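Local coordinates for protein prolyl oligopeptidase (Novosphingobium capsulatum, PDB 1YR2) that probably hydrolyses oligopeptides as a serine endopeptidase, cutting after proline and less readily after alanine, at residues 330-335 against 344-349; 373-378 against 440-445; 402-407 against 423-428; 429-434 against 450-455; 457-462 against 479-484. All coordinates share one frame; numbering follows the deposited sequence.

Contact 1: 330-335 against 344-349; sequences LWFVSG and VRVDLS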
# COMPACT_ATOMS: atom_id res chain seq x y z
N LEU A 330 17.89 24.27 7.56
CA LEU A 330 17.47 23.03 6.95
C LEU A 330 16.50 22.29 7.88
O LEU A 330 16.66 22.30 9.08
CB LEU A 330 18.70 22.15 6.76
CG LEU A 330 19.89 22.68 5.95
CD1 LEU A 330 20.93 21.57 5.83
CD2 LEU A 330 19.49 23.19 4.59
N TRP A 331 15.53 21.57 7.32
CA TRP A 331 14.62 20.78 8.14
C TRP A 331 14.78 19.31 7.77
O TRP A 331 14.91 18.99 6.61
CB TRP A 331 13.17 21.18 7.85
CG TRP A 331 12.84 22.47 8.53
CD1 TRP A 331 12.20 22.63 9.72
CD2 TRP A 331 13.16 23.79 8.08
NE1 TRP A 331 12.07 23.95 10.03
CE2 TRP A 331 12.63 24.70 9.04
CE3 TRP A 331 13.76 24.31 6.94
CZ2 TRP A 331 12.76 26.09 8.93
CZ3 TRP A 331 13.87 25.71 6.82
CH2 TRP A 331 13.38 26.57 7.82
N PHE A 332 14.71 18.44 8.77
CA PHE A 332 14.82 17.01 8.63
C PHE A 332 13.71 16.30 9.42
O PHE A 332 13.25 16.78 10.46
CB PHE A 332 16.19 16.50 9.22
CG PHE A 332 17.39 16.96 8.46
CD1 PHE A 332 17.93 18.20 8.75
CD2 PHE A 332 18.00 16.17 7.48
CE1 PHE A 332 19.04 18.66 8.10
CE2 PHE A 332 19.13 16.64 6.81
CZ PHE A 332 19.64 17.89 7.10
N VAL A 333 13.30 15.14 8.95
CA VAL A 333 12.48 14.23 9.77
C VAL A 333 13.50 13.34 10.46
O VAL A 333 14.21 12.60 9.79
CB VAL A 333 11.55 13.36 8.91
CG1 VAL A 333 10.76 12.38 9.78
CG2 VAL A 333 10.61 14.26 8.08
N SER A 334 13.52 13.38 11.79
CA SER A 334 14.49 12.65 12.57
C SER A 334 13.87 11.56 13.42
O SER A 334 12.84 11.76 14.06
CB SER A 334 15.30 13.61 13.44
OG SER A 334 16.26 12.91 14.21
N GLY A 335 14.57 10.42 13.46
CA GLY A 335 14.27 9.29 14.33
C GLY A 335 15.12 9.24 15.60
O GLY A 335 15.00 8.30 16.42
N VAL A 344 13.24 18.28 13.07
CA VAL A 344 14.39 19.03 13.55
C VAL A 344 14.82 20.09 12.52
O VAL A 344 15.00 19.80 11.32
CB VAL A 344 15.57 18.10 13.88
CG1 VAL A 344 16.77 18.89 14.34
CG2 VAL A 344 15.20 17.14 14.97
N ARG A 345 14.99 21.29 13.02
CA ARG A 345 15.55 22.41 12.24
C ARG A 345 17.00 22.58 12.56
O ARG A 345 17.36 22.71 13.72
CB ARG A 345 14.81 23.67 12.55
CG ARG A 345 15.23 24.87 11.69
CD ARG A 345 14.53 26.16 12.03
NE ARG A 345 14.93 26.57 13.37
CZ ARG A 345 14.29 27.40 14.16
NH1 ARG A 345 13.20 28.06 13.79
NH2 ARG A 345 14.81 27.60 15.35
N VAL A 346 17.85 22.54 11.56
CA VAL A 346 19.28 22.80 11.79
C VAL A 346 19.63 24.17 11.21
O VAL A 346 19.40 24.42 10.03
CB VAL A 346 20.08 21.74 11.10
CG1 VAL A 346 21.57 21.95 11.32
CG2 VAL A 346 19.65 20.43 11.63
N ASP A 347 20.15 25.05 12.04
CA ASP A 347 20.59 26.40 11.62
C ASP A 347 22.09 26.39 11.43
O ASP A 347 22.85 26.02 12.34
CB ASP A 347 20.19 27.39 12.69
CG ASP A 347 20.36 28.83 12.25
OD1 ASP A 347 21.49 29.22 11.91
OD2 ASP A 347 19.42 29.65 12.21
N LEU A 348 22.52 26.72 10.22
CA LEU A 348 23.92 26.72 9.88
C LEU A 348 24.50 28.11 9.69
O LEU A 348 25.55 28.23 9.08
CB LEU A 348 24.09 25.94 8.58
CG LEU A 348 23.57 24.50 8.64
CD1 LEU A 348 23.43 23.88 7.24
CD2 LEU A 348 24.44 23.62 9.48
N SER A 349 23.81 29.15 10.15
CA SER A 349 24.33 30.50 10.00
C SER A 349 25.45 30.82 10.98
O SER A 349 26.26 31.67 10.71
CB SER A 349 23.23 31.55 10.14
OG SER A 349 22.61 31.47 11.40

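Contact 2: 373-378 against 440-445; sequences GNRLFA and ATAKTT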
# COMPACT_ATOMS: atom_id res chain seq x y z
N GLY A 373 4.98 27.00 0.61
CA GLY A 373 4.51 28.30 1.04
C GLY A 373 5.46 28.70 2.16
O GLY A 373 6.68 28.68 1.96
N ASN A 374 4.94 28.95 3.35
CA ASN A 374 5.82 29.27 4.49
C ASN A 374 5.64 28.28 5.62
O ASN A 374 5.90 28.62 6.75
CB ASN A 374 5.56 30.68 5.05
CG ASN A 374 5.90 31.76 4.05
OD1 ASN A 374 6.89 31.64 3.29
ND2 ASN A 374 5.05 32.78 3.98
N ARG A 375 5.28 27.04 5.28
CA ARG A 375 4.84 26.06 6.25
C ARG A 375 5.39 24.67 6.05
O ARG A 375 5.75 24.22 4.93
CB ARG A 375 3.32 26.01 6.23
CG ARG A 375 2.66 27.17 6.89
CD ARG A 375 1.17 27.15 6.72
NE ARG A 375 0.50 28.09 7.61
CZ ARG A 375 -0.84 28.17 7.72
NH1 ARG A 375 -1.65 27.41 6.98
NH2 ARG A 375 -1.37 28.98 8.60
N LEU A 376 5.43 23.95 7.17
CA LEU A 376 5.67 22.52 7.18
C LEU A 376 4.34 21.80 7.12
O LEU A 376 3.41 22.18 7.80
CB LEU A 376 6.35 22.08 8.48
CG LEU A 376 7.78 22.51 8.72
CD1 LEU A 376 8.08 22.52 10.21
CD2 LEU A 376 8.71 21.51 7.97
N PHE A 377 4.27 20.77 6.31
CA PHE A 377 3.10 19.87 6.25
C PHE A 377 3.54 18.46 6.62
O PHE A 377 4.32 17.81 5.89
CB PHE A 377 2.44 19.95 4.86
CG PHE A 377 1.85 21.28 4.59
CD1 PHE A 377 0.58 21.61 5.09
CD2 PHE A 377 2.62 22.26 4.00
CE1 PHE A 377 0.05 22.88 4.90
CE2 PHE A 377 2.14 23.52 3.81
CZ PHE A 377 0.84 23.85 4.27
N ALA A 378 2.99 17.95 7.71
CA ALA A 378 3.46 16.71 8.35
C ALA A 378 2.35 15.67 8.25
O ALA A 378 1.27 15.90 8.77
CB ALA A 378 3.80 16.97 9.80
N ALA A 440 -1.30 28.56 2.69
CA ALA A 440 -1.62 29.65 3.63
C ALA A 440 -2.89 29.38 4.41
O ALA A 440 -3.05 29.87 5.51
CB ALA A 440 -1.77 30.99 2.87
N THR A 441 -3.84 28.62 3.85
CA THR A 441 -5.07 28.29 4.57
C THR A 441 -5.18 26.81 4.98
O THR A 441 -6.09 26.44 5.71
CB THR A 441 -6.26 28.61 3.71
OG1 THR A 441 -6.19 27.81 2.52
CG2 THR A 441 -6.20 30.06 3.18
N ALA A 442 -4.28 25.97 4.45
CA ALA A 442 -4.24 24.54 4.73
C ALA A 442 -5.53 23.88 4.24
O ALA A 442 -6.06 22.98 4.87
CB ALA A 442 -3.99 24.30 6.23
N LYS A 443 -6.01 24.32 3.07
CA LYS A 443 -7.21 23.77 2.47
C LYS A 443 -6.92 23.12 1.11
O LYS A 443 -6.19 23.66 0.28
CB LYS A 443 -8.23 24.87 2.26
CG LYS A 443 -8.88 25.46 3.54
CD LYS A 443 -9.91 26.54 3.14
CE LYS A 443 -10.96 26.81 4.24
NZ LYS A 443 -10.31 26.98 5.58
N THR A 444 -7.50 21.96 0.91
CA THR A 444 -7.41 21.27 -0.35
C THR A 444 -8.66 21.53 -1.16
O THR A 444 -9.74 21.73 -0.62
CB THR A 444 -7.19 19.78 -0.17
OG1 THR A 444 -8.24 19.19 0.62
CG2 THR A 444 -5.89 19.52 0.59
N THR A 445 -8.47 21.50 -2.47
CA THR A 445 -9.51 21.64 -3.46
C THR A 445 -9.12 20.74 -4.61
O THR A 445 -7.97 20.31 -4.74
CB THR A 445 -9.62 23.09 -4.01
OG1 THR A 445 -8.33 23.57 -4.36
CG2 THR A 445 -10.06 24.05 -3.00

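Contact 3: 402-407 against 423-428; sequences SLPGIG and LSFSSF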
# COMPACT_ATOMS: atom_id res chain seq x y z
N SER A 402 -7.51 20.35 5.73
CA SER A 402 -8.82 19.82 5.38
C SER A 402 -8.68 18.85 4.19
O SER A 402 -8.12 19.21 3.17
CB SER A 402 -9.79 20.98 5.04
OG SER A 402 -9.31 21.68 3.86
N LEU A 403 -9.13 17.61 4.35
CA LEU A 403 -9.13 16.59 3.30
C LEU A 403 -10.57 16.28 2.87
O LEU A 403 -11.49 16.54 3.64
CB LEU A 403 -8.46 15.33 3.85
CG LEU A 403 -6.99 15.39 4.30
CD1 LEU A 403 -6.60 14.08 4.91
CD2 LEU A 403 -6.12 15.74 3.14
N PRO A 404 -10.79 15.71 1.68
CA PRO A 404 -12.15 15.44 1.19
C PRO A 404 -12.94 14.48 2.07
O PRO A 404 -14.17 14.55 2.09
CB PRO A 404 -11.93 14.81 -0.21
CG PRO A 404 -10.59 15.01 -0.57
CD PRO A 404 -9.80 15.30 0.68
N GLY A 405 -12.25 13.62 2.80
CA GLY A 405 -12.87 12.67 3.71
C GLY A 405 -11.77 11.83 4.36
O GLY A 405 -10.57 12.16 4.25
N ILE A 406 -12.15 10.75 5.01
CA ILE A 406 -11.18 9.79 5.59
C ILE A 406 -10.37 9.15 4.47
O ILE A 406 -10.93 8.67 3.52
CB ILE A 406 -11.91 8.74 6.46
CG1 ILE A 406 -12.38 9.39 7.76
CG2 ILE A 406 -11.01 7.56 6.79
CD1 ILE A 406 -13.41 8.52 8.54
N GLY A 407 -9.05 9.11 4.62
CA GLY A 407 -8.21 8.49 3.62
C GLY A 407 -6.74 8.51 3.94
O GLY A 407 -6.33 8.59 5.09
N LEU A 423 -1.17 17.76 -2.96
CA LEU A 423 -1.17 16.64 -2.02
C LEU A 423 -1.83 15.45 -2.72
O LEU A 423 -2.89 15.60 -3.32
CB LEU A 423 -1.98 17.05 -0.77
CG LEU A 423 -2.16 16.15 0.42
CD1 LEU A 423 -0.80 15.79 0.97
CD2 LEU A 423 -2.84 16.92 1.54
N SER A 424 -1.23 14.27 -2.62
CA SER A 424 -1.79 13.06 -3.18
C SER A 424 -2.69 12.37 -2.12
O SER A 424 -2.27 12.17 -0.99
CB SER A 424 -0.66 12.14 -3.66
OG SER A 424 -1.23 10.96 -4.19
N PHE A 425 -3.91 12.03 -2.50
CA PHE A 425 -4.92 11.50 -1.57
C PHE A 425 -5.58 10.27 -2.19
O PHE A 425 -5.97 10.27 -3.40
CB PHE A 425 -5.95 12.56 -1.28
CG PHE A 425 -7.07 12.11 -0.41
CD1 PHE A 425 -6.90 12.05 0.95
CD2 PHE A 425 -8.28 11.74 -0.95
CE1 PHE A 425 -7.95 11.66 1.77
CE2 PHE A 425 -9.34 11.30 -0.13
CZ PHE A 425 -9.18 11.27 1.22
N SER A 426 -5.83 9.25 -1.37
CA SER A 426 -6.59 8.10 -1.84
C SER A 426 -7.45 7.54 -0.71
O SER A 426 -7.21 7.83 0.49
CB SER A 426 -5.66 7.05 -2.41
OG SER A 426 -5.11 6.30 -1.35
N SER A 427 -8.47 6.77 -1.06
CA SER A 427 -9.26 6.12 -0.05
C SER A 427 -10.07 5.00 -0.68
O SER A 427 -9.93 4.76 -1.85
CB SER A 427 -10.20 7.11 0.67
OG SER A 427 -10.63 6.55 1.91
N PHE A 428 -10.92 4.33 0.09
CA PHE A 428 -11.66 3.18 -0.43
C PHE A 428 -12.56 3.56 -1.60
O PHE A 428 -12.84 2.72 -2.45
CB PHE A 428 -12.46 2.50 0.68
CG PHE A 428 -11.63 2.04 1.81
CD1 PHE A 428 -10.81 0.96 1.67
CD2 PHE A 428 -11.62 2.75 3.02
CE1 PHE A 428 -10.00 0.53 2.70
CE2 PHE A 428 -10.85 2.29 4.11
CZ PHE A 428 -10.01 1.19 3.92

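Contact 4: 429-434 against 450-455; sequences TQPATV and VHLTFD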
# COMPACT_ATOMS: atom_id res chain seq x y z
N THR A 429 -12.97 4.82 -1.69
CA THR A 429 -13.79 5.26 -2.84
C THR A 429 -13.15 6.37 -3.61
O THR A 429 -13.83 7.08 -4.38
CB THR A 429 -15.16 5.73 -2.36
OG1 THR A 429 -14.96 6.72 -1.33
CG2 THR A 429 -15.88 4.55 -1.69
N GLN A 430 -11.85 6.49 -3.48
CA GLN A 430 -11.08 7.53 -4.18
C GLN A 430 -9.77 6.97 -4.68
O GLN A 430 -8.79 6.86 -3.93
CB GLN A 430 -10.89 8.73 -3.27
CG GLN A 430 -10.06 9.87 -3.85
CD GLN A 430 -10.71 10.46 -5.05
OE1 GLN A 430 -11.63 11.26 -4.91
NE2 GLN A 430 -10.26 10.05 -6.23
N PRO A 431 -9.69 6.59 -5.95
CA PRO A 431 -8.39 6.28 -6.52
C PRO A 431 -7.44 7.46 -6.36
O PRO A 431 -7.89 8.61 -6.38
CB PRO A 431 -8.70 6.00 -7.99
CG PRO A 431 -10.18 5.73 -8.03
CD PRO A 431 -10.77 6.53 -6.94
N ALA A 432 -6.14 7.19 -6.21
CA ALA A 432 -5.16 8.19 -5.87
C ALA A 432 -5.35 9.37 -6.81
O ALA A 432 -5.43 9.20 -8.02
CB ALA A 432 -3.79 7.68 -6.03
N THR A 433 -5.42 10.53 -6.21
CA THR A 433 -5.67 11.75 -6.94
C THR A 433 -4.84 12.89 -6.41
O THR A 433 -4.51 12.96 -5.20
CB THR A 433 -7.19 12.08 -6.87
OG1 THR A 433 -7.47 13.21 -7.73
CG2 THR A 433 -7.64 12.56 -5.47
N VAL A 434 -4.48 13.80 -7.28
CA VAL A 434 -3.82 15.02 -6.85
C VAL A 434 -4.84 16.10 -6.46
O VAL A 434 -5.71 16.45 -7.26
CB VAL A 434 -2.89 15.53 -8.00
CG1 VAL A 434 -2.28 16.89 -7.62
CG2 VAL A 434 -1.79 14.48 -8.33
N VAL A 450 -10.52 14.08 -13.16
CA VAL A 450 -10.20 12.70 -13.53
C VAL A 450 -11.50 12.01 -13.92
O VAL A 450 -12.46 12.04 -13.15
CB VAL A 450 -9.54 11.96 -12.33
CG1 VAL A 450 -9.43 10.49 -12.56
CG2 VAL A 450 -8.14 12.49 -12.08
N HIS A 451 -11.54 11.40 -15.09
CA HIS A 451 -12.75 10.75 -15.53
C HIS A 451 -12.84 9.30 -14.99
O HIS A 451 -12.06 8.44 -15.38
CB HIS A 451 -12.88 10.74 -17.07
CG HIS A 451 -14.08 9.97 -17.55
ND1 HIS A 451 -15.36 10.22 -17.08
CD2 HIS A 451 -14.18 8.93 -18.42
CE1 HIS A 451 -16.20 9.37 -17.65
NE2 HIS A 451 -15.51 8.58 -18.47
N LEU A 452 -13.77 9.06 -14.07
CA LEU A 452 -14.00 7.73 -13.50
C LEU A 452 -15.43 7.32 -13.86
O LEU A 452 -16.23 8.13 -14.30
CB LEU A 452 -13.89 7.78 -11.98
CG LEU A 452 -12.53 8.21 -11.40
CD1 LEU A 452 -12.57 8.18 -9.93
CD2 LEU A 452 -11.47 7.28 -11.92
N THR A 453 -15.75 6.06 -13.65
CA THR A 453 -17.12 5.60 -13.90
C THR A 453 -18.08 5.83 -12.72
O THR A 453 -19.24 5.43 -12.77
CB THR A 453 -17.14 4.13 -14.26
OG1 THR A 453 -16.56 3.38 -13.19
CG2 THR A 453 -16.29 3.85 -15.52
N PHE A 454 -17.58 6.44 -11.65
CA PHE A 454 -18.40 6.78 -10.50
C PHE A 454 -17.95 8.12 -9.98
O PHE A 454 -16.88 8.61 -10.35
CB PHE A 454 -18.29 5.68 -9.42
CG PHE A 454 -16.88 5.50 -8.88
CD1 PHE A 454 -15.97 4.66 -9.49
CD2 PHE A 454 -16.49 6.19 -7.77
CE1 PHE A 454 -14.68 4.54 -8.99
CE2 PHE A 454 -15.20 6.04 -7.26
CZ PHE A 454 -14.30 5.24 -7.86
N ASP A 455 -18.73 8.69 -9.08
CA ASP A 455 -18.36 9.93 -8.39
C ASP A 455 -17.98 9.63 -6.96
O ASP A 455 -18.85 9.24 -6.20
CB ASP A 455 -19.57 10.86 -8.39
CG ASP A 455 -19.28 12.24 -7.80
OD1 ASP A 455 -18.19 12.47 -7.20
OD2 ASP A 455 -20.10 13.17 -7.91

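Contact 5: 457-462 against 479-484; sequences ADFRVE and VRRKDA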
# COMPACT_ATOMS: atom_id res chain seq x y z
N ALA A 457 -17.79 11.45 -4.35
CA ALA A 457 -18.75 12.09 -3.44
C ALA A 457 -20.12 11.36 -3.27
O ALA A 457 -20.91 11.72 -2.41
CB ALA A 457 -19.01 13.52 -3.90
N ASP A 458 -20.38 10.33 -4.07
CA ASP A 458 -21.58 9.53 -3.90
C ASP A 458 -21.40 8.43 -2.86
O ASP A 458 -22.28 7.60 -2.69
CB ASP A 458 -21.99 8.86 -5.22
CG ASP A 458 -22.77 9.78 -6.12
OD1 ASP A 458 -23.13 10.89 -5.69
OD2 ASP A 458 -23.09 9.47 -7.31
N PHE A 459 -20.27 8.42 -2.16
CA PHE A 459 -19.97 7.38 -1.20
C PHE A 459 -19.42 8.04 0.06
O PHE A 459 -18.89 9.16 -0.01
CB PHE A 459 -18.91 6.43 -1.75
CG PHE A 459 -19.27 5.82 -3.03
CD1 PHE A 459 -19.09 6.51 -4.22
CD2 PHE A 459 -19.85 4.56 -3.07
CE1 PHE A 459 -19.54 5.96 -5.40
CE2 PHE A 459 -20.24 4.01 -4.28
CZ PHE A 459 -20.07 4.74 -5.42
N ARG A 460 -19.49 7.33 1.18
CA ARG A 460 -19.00 7.82 2.45
C ARG A 460 -18.12 6.78 3.11
O ARG A 460 -18.55 5.62 3.24
CB ARG A 460 -20.21 8.07 3.34
CG ARG A 460 -19.98 9.03 4.45
CD ARG A 460 -21.29 9.40 5.21
NE ARG A 460 -22.13 10.34 4.46
CZ ARG A 460 -23.37 10.10 4.02
NH1 ARG A 460 -23.98 8.94 4.23
NH2 ARG A 460 -24.01 11.05 3.34
N VAL A 461 -16.91 7.17 3.55
CA VAL A 461 -16.07 6.32 4.40
C VAL A 461 -16.30 6.81 5.83
O VAL A 461 -16.09 8.00 6.10
CB VAL A 461 -14.57 6.48 4.06
CG1 VAL A 461 -13.68 5.71 5.01
CG2 VAL A 461 -14.31 6.05 2.63
N GLU A 462 -16.69 5.93 6.73
CA GLU A 462 -16.88 6.29 8.13
C GLU A 462 -15.89 5.48 8.96
O GLU A 462 -15.39 4.49 8.48
CB GLU A 462 -18.30 5.92 8.56
CG GLU A 462 -19.34 6.85 7.96
CD GLU A 462 -20.76 6.52 8.41
OE1 GLU A 462 -21.15 6.85 9.55
OE2 GLU A 462 -21.49 5.93 7.60
N VAL A 479 -17.83 1.57 4.73
CA VAL A 479 -17.85 2.32 3.49
C VAL A 479 -19.10 1.93 2.76
O VAL A 479 -19.35 0.77 2.53
CB VAL A 479 -16.64 1.95 2.60
CG1 VAL A 479 -16.60 2.88 1.39
CG2 VAL A 479 -15.37 2.06 3.37
N ARG A 480 -19.90 2.92 2.43
CA ARG A 480 -21.20 2.66 1.80
C ARG A 480 -21.54 3.74 0.82
O ARG A 480 -21.24 4.92 1.04
CB ARG A 480 -22.29 2.68 2.85
CG ARG A 480 -22.30 1.44 3.72
CD ARG A 480 -23.26 1.51 4.89
NE ARG A 480 -22.85 2.50 5.88
CZ ARG A 480 -23.42 2.60 7.07
NH1 ARG A 480 -24.42 1.79 7.39
NH2 ARG A 480 -23.04 3.53 7.93
N ARG A 481 -22.17 3.35 -0.27
CA ARG A 481 -22.79 4.30 -1.15
C ARG A 481 -23.93 5.07 -0.42
O ARG A 481 -24.52 4.57 0.52
CB ARG A 481 -23.30 3.56 -2.38
CG ARG A 481 -23.54 4.42 -3.59
CD ARG A 481 -23.82 3.54 -4.80
NE ARG A 481 -24.95 2.64 -4.56
CZ ARG A 481 -25.29 1.63 -5.33
NH1 ARG A 481 -24.53 1.32 -6.36
NH2 ARG A 481 -26.35 0.88 -5.04
N LYS A 482 -24.21 6.29 -0.88
CA LYS A 482 -25.12 7.21 -0.20
C LYS A 482 -26.62 6.86 -0.37
O LYS A 482 -27.49 7.54 0.20
CB LYS A 482 -24.85 8.68 -0.62
CG LYS A 482 -23.60 9.24 -0.00
CD LYS A 482 -23.39 10.72 -0.30
CE LYS A 482 -22.12 11.22 0.41
NZ LYS A 482 -21.82 12.58 -0.06
N ASP A 483 -26.94 5.82 -1.14
CA ASP A 483 -28.26 5.22 -1.07
C ASP A 483 -28.47 4.29 0.14
O ASP A 483 -29.58 3.90 0.43
CB ASP A 483 -28.66 4.52 -2.38
CG ASP A 483 -27.76 3.39 -2.76
OD1 ASP A 483 -26.56 3.35 -2.40
OD2 ASP A 483 -28.20 2.46 -3.46
N ALA A 484 -27.41 3.94 0.86
CA ALA A 484 -27.55 3.10 2.05
C ALA A 484 -28.29 3.87 3.18
O ALA A 484 -27.81 4.88 3.71
CB ALA A 484 -26.19 2.63 2.53
O HOH W 1 -26.13 6.87 3.16
O HOH W 2 -20.46 4.11 5.57

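Contact 1: 330-335 against 344-349
The indole of Trp-331 has the aliphatic part of Arg-345 over one face: CG of Arg-345 stands 3.5 Å above the ring plane, displaced toward the rim, in a CH-pi contact with the five-membered ring. The two side chains run side by side in the same direction, so Arg-345 CD reaches on to Trp-331 CZ2 at 3.6 Å. The guanidinium does not stack; a bend at chi3 (66°) carries it off, its plane 73° from that of the indole. At the edge of the Phe-332 ring, near its plane, lies Val-344 O, while Val-346 CG2 approaches the ring obliquely, 4.0 Å from Phe-332 CE1. These residues belong to the two middle strands of a four-stranded antiparallel sheet, the fifth blade of the seven-bladed beta-propeller. Leu-330 with Val-346 and Phe-332 with Val-344 are hydrogen-bonded pairs, and Trp-331 with Arg-345 is the non-hydrogen-bonded pair between them, which brings their CA atoms to 4.5 Å and sets arginine beside indole. Four backbone bonds close the ladder; the shortest, Val-346 N to Leu-330 O, spans 2.8 Å and comes nearly along the C=O axis. On the face bearing Leu-330, Phe-332, Val-344 and Val-346, the hairpin packs against Trp-281 and Val-283 of strand 281-287 in the preceding blade. The indole NE1 donates to Leu-393 O on the other side. Past the ladder, Leu-348 CD1 crosses obliquely to Leu-330 CD1 at 3.7 Å, and Asp-347 forms an Asx turn, its OD1 accepting from both N and OG of Ser-349.

Contact 2: 373-378 against 440-445
Ala-440 N is firmly held, gripped by one hydrogen bond, which it donates to Asp-438 OD1. The polar atom that reaches across is Arg-375 NH1, and its grip is slight: a single weak hydrogen bond, to the carbonyl oxygen of Pro-439 just ahead of segment 440-445. A second carbonyl comes near without adding to the count. Ala-440 O lies 3.2 Å from Arg-375 NH1, but it sits over a face of the guanidinium, where the N-H groups do not point, and the angle is too poor for a hydrogen bond. Near the plane of the same group, at its edge, is Ala-442 N, 3.9 Å from Arg-375 NH1. The side chain gets there by leaving with CG anti to the carbonyl carbon (chi1 -75°) and staying extended as far as NE, a long arm laid across to the turn at 440-442. The contact thus spans two neighbouring blades of the beta-propeller, the sixth, through strand 375-382, and the seventh, at the turn leading into its outermost strand 443-446. That turn ends in a G1 beta bulge in which Ala-442 and Lys-443 both face Asp-438; Ala-442 takes the positive phi (63°) of such a bulge without being a glycine. An alanine in place of Arg-375 would remove the guanidinium and would probably lose the weak bond to Pro-439 O together with most of the cover over Ala-440. Deeper in, Phe-377 presents its ring edge to the methyl of Ala-442, with Phe-377 CE1 a loose 4.5 Å from Ala-442 CB. The ring also packs on Val-401, Pro-439 and Ala-390.

Contact 3: 402-407 against 423-428
The ring of Phe-425 is the apolar centre, and Pro-404 sits squarely on one face of it: CD of Pro-404 is 4.0 Å from the centroid of the Phe-425 ring and only 6° off the ring normal, a CH-pi contact over the middle of the ring. Proline and phenylalanine meet tip to tip, since Phe-425 leaves the strand with CG anti to the backbone N (chi1 177°) and stands up into the loop. Leu-403 continues the apolar patch with both methyls, CD1 crossing obliquely to Phe-425 CE1 at 4.2 Å and CD2 meeting Leu-423 CD2 at 3.8 Å, where the two leucines cross at about a right angle. Loop 402-407 is the link between successive propeller blades, running from the outermost strand of the sixth, 397-400, to the first strand of the seventh, 408-413, and here it lies over the second strand of that seventh blade. Its glycine backbone fits close to the aromatic: Gly-405 O is 3.5 Å from Phe-425 CZ, and Gly-407 CA is 3.7 Å from Phe-425 CE1. A CB on Gly-407 would collide with Phe-425 CZ and Ser-426 O. At the polar edge, Ser-427 OG donates to Ile-406 O over 2.7 Å, in the carbonyl plane and on a lone pair. Beyond this bond both Ile-406 and Ser-427 touch Val-461, on strand 459-467, the edge strand of the hydrolase sheet.

Contact 4: 429-434 against 450-455
Here the chain leaving the seventh propeller blade for the alpha/beta-hydrolase domain, 450-455, runs back antiparallel to the segment around the corner at Ala-432, with no hydrogen bond between the two. The packed part centres on the Pro-431 ring, which meets two side chains tip to tip: its CD is 3.9 Å from Leu-452 CD1 and also 3.9 Å from Phe-454 CZ. Phe-454 reaches it from the crowded position, with CG between the backbone N and the carbonyl carbon (chi1 62°). Tyr-108 packs on Pro-431 and Leu-452, and helix 95-105 touches Phe-454 through Arg-101 and Leu-105. An alanine in place of Pro-431 would take away CG and CD and would probably leave Leu-452 and Phe-454 less firmly packed against this corner. Toward the partly exposed Val-450 the fit is looser, with Thr-433 OG1 and Val-450 CG2 no nearer than 4.5 Å. Beside the proline, Gln-430 folds back so that its NE2 donates to Pro-431 O at 2.8 Å, nearly straight. At the other end Thr-429 O is buried with no hydrogen-bonding partner in the model, lying in the plane of the Phe-454 ring at its edge, 3.4 Å from CE2.

Contact 5: 457-462 against 479-484
Strands 459-467 and 473-481 form the antiparallel hairpin at one margin of the eight-stranded alpha/beta-hydrolase sheet, and this contact is its open end. Arg-460 and Arg-480 make the hydrogen-bonded pair, N to O both ways, flanked by the non-hydrogen-bonded pairs Phe-459 with Arg-481 and Val-461 with Val-479. On the side of the sheet that carries Phe-459 and Val-461, Arg-481 runs alongside the phenylalanine, its CG 3.4 Å from Phe-459 CE2, before its guanidinium turns off to grip Asp-483 side-on through NE and NH2. NH1 forms a salt bridge with Asp-515. On the opposite face, Arg-480 NH2 donates to Glu-462 OE2 at 2.9 Å; the carboxylate oxygen is in the guanidinium plane, but the nitrogen stands above the carboxylate plane. A water accepts from Arg-480 NE at 2.9 Å and sits equally near Glu-462 OE2. A type I turn follows from Arg-481 to Ala-484, closed by Ala-484 N to Arg-481 O; Lys-482, its second residue, donates its N to Asp-458 O. Its extended side chain crosses Arg-460 at about a right angle, CG over a guanidinium face. Arg-460 NH2 is 4.3 Å from Lys-482 NZ, which donates to Ala-457 O at 2.7 Å, in the carbonyl plane.

Overall arrangement
The contacts lead from the propeller into the peptidase domain. Contact 1 lies in the fifth blade, contact 2 joins the sixth and seventh, contact 3 packs their link on the seventh, contact 4 sets the corner between that blade's second and third strands against the chain that leaves it, and contact 5 opens the hydrolase sheet. Centres of contacts 1 and 5 are 42 Å apart, yet each touches the next. Between the segments of contact 2 fall contact 3, bonded to it through Ser-402, and the first segment of contact 4, so contacts 2 and 4 alternate; contact 5 comes last. Contacts 3, 4 and 5 meet around Val-461 and Thr-429, where the domains join.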